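Long-range contact in ribose 5-phosphate isomerase (Giardia lamblia, PDB 3S5P), which probably interconverts ribose 5-phosphate and ribulose 5-phosphate in the pentose phosphate pathway, as an isomerase of the RpiB family: residues R103-S108 / N120-L125. Numbering follows the deposited sequence.
Sequences RCALCS and NNANAL
R103 grips N121, N123 and A124 with its side chain and its backbone. Its guanidinium hydrogen-bonds through NE to the carbonyl O of N121, 2.9 Å away; that oxygen lies close to the guanidinium plane, but NE stands above the carbonyl plane. The bend at chi3 (-65°) brings NE to N121, the first residue beyond helix 110-118 to leave helical backbone angles, with positive phi, and N123 ND2 lies over one guanidinium face. The amide of N123 takes the backbone N-H of R103 on OD1 in a nearly straight bond of 2.8 Å, while its ND2 is hydrogen-bonded to G101 O. R103 O accepts two backbone donors, N123 N at 3.0 Å and A124 N at 3.1 Å. Parallel pairing continues from A105 N to A124 O (3.0 Å). L125 extends CD1 to C107 SG (3.5 Å) and A105 O, on the face where the A105 and A122 methyls meet; C104 and A124 touch on the other. This closes the beta-alpha-beta unit of residues 104-128: helices 110-118 and 134-146 cover the L125 face, I90 of the second subunit also packs on A105, helix 90-97 packs on C104, and strand 81-86 pairs by backbone hydrogen bonds with strand 124-128, opposite strand 104-106.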
ATOM      1  N   ARG A 103       7.323   7.757   1.519  1.00 38.09           N
ATOM      2  CA  ARG A 103       6.015   7.261   1.862  1.00 37.06           C
ATOM      3  C   ARG A 103       5.308   6.878   0.562  1.00 36.62           C
ATOM      4  O   ARG A 103       4.860   7.752  -0.210  1.00 37.10           O
ATOM      5  CB  ARG A 103       5.252   8.335   2.626  1.00 36.65           C
ATOM      6  CG  ARG A 103       5.856   8.576   3.998  1.00 39.19           C
ATOM      7  CD  ARG A 103       5.451   9.926   4.625  1.00 39.98           C
ATOM      8  NE  ARG A 103       5.942  11.101   3.892  1.00 38.89           N
ATOM      9  CZ  ARG A 103       7.168  11.593   4.005  1.00 42.53           C
ATOM     10  NH1 ARG A 103       8.080  10.965   4.757  1.00 42.93           N
ATOM     11  NH2 ARG A 103       7.504  12.686   3.321  1.00 42.88           N
ATOM     12  N   CYS A 104       5.201   5.574   0.339  1.00 35.27           N
ATOM     13  CA  CYS A 104       4.721   5.064  -0.917  1.00 35.70           C
ATOM     14  C   CYS A 104       3.329   4.468  -0.765  1.00 35.42           C
ATOM     15  O   CYS A 104       3.066   3.604   0.093  1.00 35.60           O
ATOM     16  CB  CYS A 104       5.718   4.072  -1.518  1.00 35.77           C
ATOM     17  SG  CYS A 104       5.244   3.361  -3.098  1.00 36.70           S
ATOM     18  N   ALA A 105       2.445   4.974  -1.610  1.00 34.84           N
ATOM     19  CA  ALA A 105       1.041   4.652  -1.583  1.00 34.78           C
ATOM     20  C   ALA A 105       0.748   3.790  -2.807  1.00 34.82           C
ATOM     21  O   ALA A 105       0.940   4.239  -3.927  1.00 34.66           O
ATOM     22  CB  ALA A 105       0.245   5.938  -1.643  1.00 33.86           C
ATOM     23  N   LEU A 106       0.320   2.549  -2.587  1.00 35.30           N
ATOM     24  CA  LEU A 106      -0.200   1.717  -3.667  1.00 35.53           C
ATOM     25  C   LEU A 106      -1.712   1.966  -3.752  1.00 36.07           C
ATOM     26  O   LEU A 106      -2.476   1.594  -2.860  1.00 36.07           O
ATOM     27  CB  LEU A 106       0.079   0.245  -3.369  1.00 36.39           C
ATOM     28  CG  LEU A 106      -0.553  -0.776  -4.321  1.00 37.13           C
ATOM     29  CD1 LEU A 106      -0.142  -0.488  -5.765  1.00 34.97           C
ATOM     30  CD2 LEU A 106      -0.222  -2.184  -3.884  1.00 35.68           C
ATOM     31  N   CYS A 107      -2.147   2.584  -4.837  1.00 36.13           N
ATOM     32  CA  CYS A 107      -3.512   3.093  -4.956  1.00 35.45           C
ATOM     33  C   CYS A 107      -4.265   2.366  -6.048  1.00 36.83           C
ATOM     34  O   CYS A 107      -3.692   2.106  -7.097  1.00 36.67           O
ATOM     35  CB  CYS A 107      -3.433   4.553  -5.381  1.00 34.59           C
ATOM     36  SG  CYS A 107      -2.772   5.621  -4.079  1.00 33.41           S
ATOM     37  N   SER A 108      -5.554   2.079  -5.849  1.00 36.79           N
ATOM     38  CA  SER A 108      -6.298   1.485  -6.956  1.00 38.81           C
ATOM     39  C   SER A 108      -7.547   2.307  -7.275  1.00 38.96           C
ATOM     40  O   SER A 108      -8.335   1.933  -8.161  1.00 39.66           O
ATOM     41  CB  SER A 108      -6.665   0.039  -6.658  1.00 38.85           C
ATOM     42  OG  SER A 108      -7.526   0.074  -5.561  1.00 45.70           O
ATOM     43  N   ASN A 120      -1.724  10.946   4.475  1.00 40.55           N
ATOM     44  CA  ASN A 120      -0.480  10.162   4.625  1.00 40.05           C
ATOM     45  C   ASN A 120       0.775  10.836   4.099  1.00 39.66           C
ATOM     46  O   ASN A 120       1.879  10.317   4.301  1.00 40.86           O
ATOM     47  CB  ASN A 120      -0.631   8.758   4.029  1.00 38.54           C
ATOM     48  CG  ASN A 120      -1.931   8.063   4.478  1.00 39.59           C
ATOM     49  OD1 ASN A 120      -2.751   7.686   3.647  1.00 40.62           O
ATOM     50  ND2 ASN A 120      -2.124   7.912   5.793  1.00 37.90           N
ATOM     51  N   ASN A 121       0.612  11.977   3.430  1.00 38.74           N
ATOM     52  CA  ASN A 121       1.755  12.725   2.881  1.00 39.43           C
ATOM     53  C   ASN A 121       2.647  11.851   1.988  1.00 38.77           C
ATOM     54  O   ASN A 121       3.866  11.926   2.052  1.00 39.44           O
ATOM     55  CB  ASN A 121       2.587  13.412   4.010  1.00 40.24           C
ATOM     56  CG  ASN A 121       3.496  14.490   3.478  1.00 41.69           C
ATOM     57  OD1 ASN A 121       3.221  15.053   2.433  1.00 41.95           O
ATOM     58  ND2 ASN A 121       4.619  14.754   4.175  1.00 42.71           N
ATOM     59  N   ALA A 122       2.028  11.026   1.147  1.00 37.30           N
ATOM     60  CA  ALA A 122       2.782  10.150   0.280  1.00 36.58           C
ATOM     61  C   ALA A 122       3.578  11.016  -0.695  1.00 36.51           C
ATOM     62  O   ALA A 122       3.071  12.014  -1.180  1.00 36.99           O
ATOM     63  CB  ALA A 122       1.878   9.193  -0.462  1.00 35.05           C
ATOM     64  N   ASN A 123       4.833  10.646  -0.931  1.00 35.71           N
ATOM     65  CA  ASN A 123       5.630  11.284  -1.956  1.00 36.31           C
ATOM     66  C   ASN A 123       6.032  10.278  -3.041  1.00 36.41           C
ATOM     67  O   ASN A 123       6.854  10.580  -3.876  1.00 37.13           O
ATOM     68  CB  ASN A 123       6.885  11.983  -1.340  1.00 36.55           C
ATOM     69  CG  ASN A 123       7.664  11.079  -0.405  1.00 35.43           C
ATOM     70  OD1 ASN A 123       7.399   9.885  -0.321  1.00 36.08           O
ATOM     71  ND2 ASN A 123       8.628  11.644   0.307  1.00 33.27           N
ATOM     72  N   ALA A 124       5.482   9.062  -2.987  1.00 36.35           N
ATOM     73  CA  ALA A 124       5.691   8.070  -4.038  1.00 36.41           C
ATOM     74  C   ALA A 124       4.361   7.417  -4.306  1.00 36.35           C
ATOM     75  O   ALA A 124       3.617   7.120  -3.370  1.00 36.65           O
ATOM     76  CB  ALA A 124       6.719   7.030  -3.617  1.00 37.13           C
ATOM     77  N   LEU A 125       4.035   7.224  -5.577  1.00 36.35           N
ATOM     78  CA  LEU A 125       2.830   6.514  -5.940  1.00 35.60           C
ATOM     79  C   LEU A 125       3.267   5.217  -6.617  1.00 36.74           C
ATOM     80  O   LEU A 125       4.076   5.253  -7.553  1.00 38.09           O
ATOM     81  CB  LEU A 125       2.009   7.362  -6.921  1.00 35.33           C
ATOM     82  CG  LEU A 125       0.775   6.695  -7.561  1.00 35.12           C
ATOM     83  CD1 LEU A 125      -0.278   6.345  -6.494  1.00 33.10           C
ATOM     84  CD2 LEU A 125       0.148   7.579  -8.641  1.00 33.23           C
TER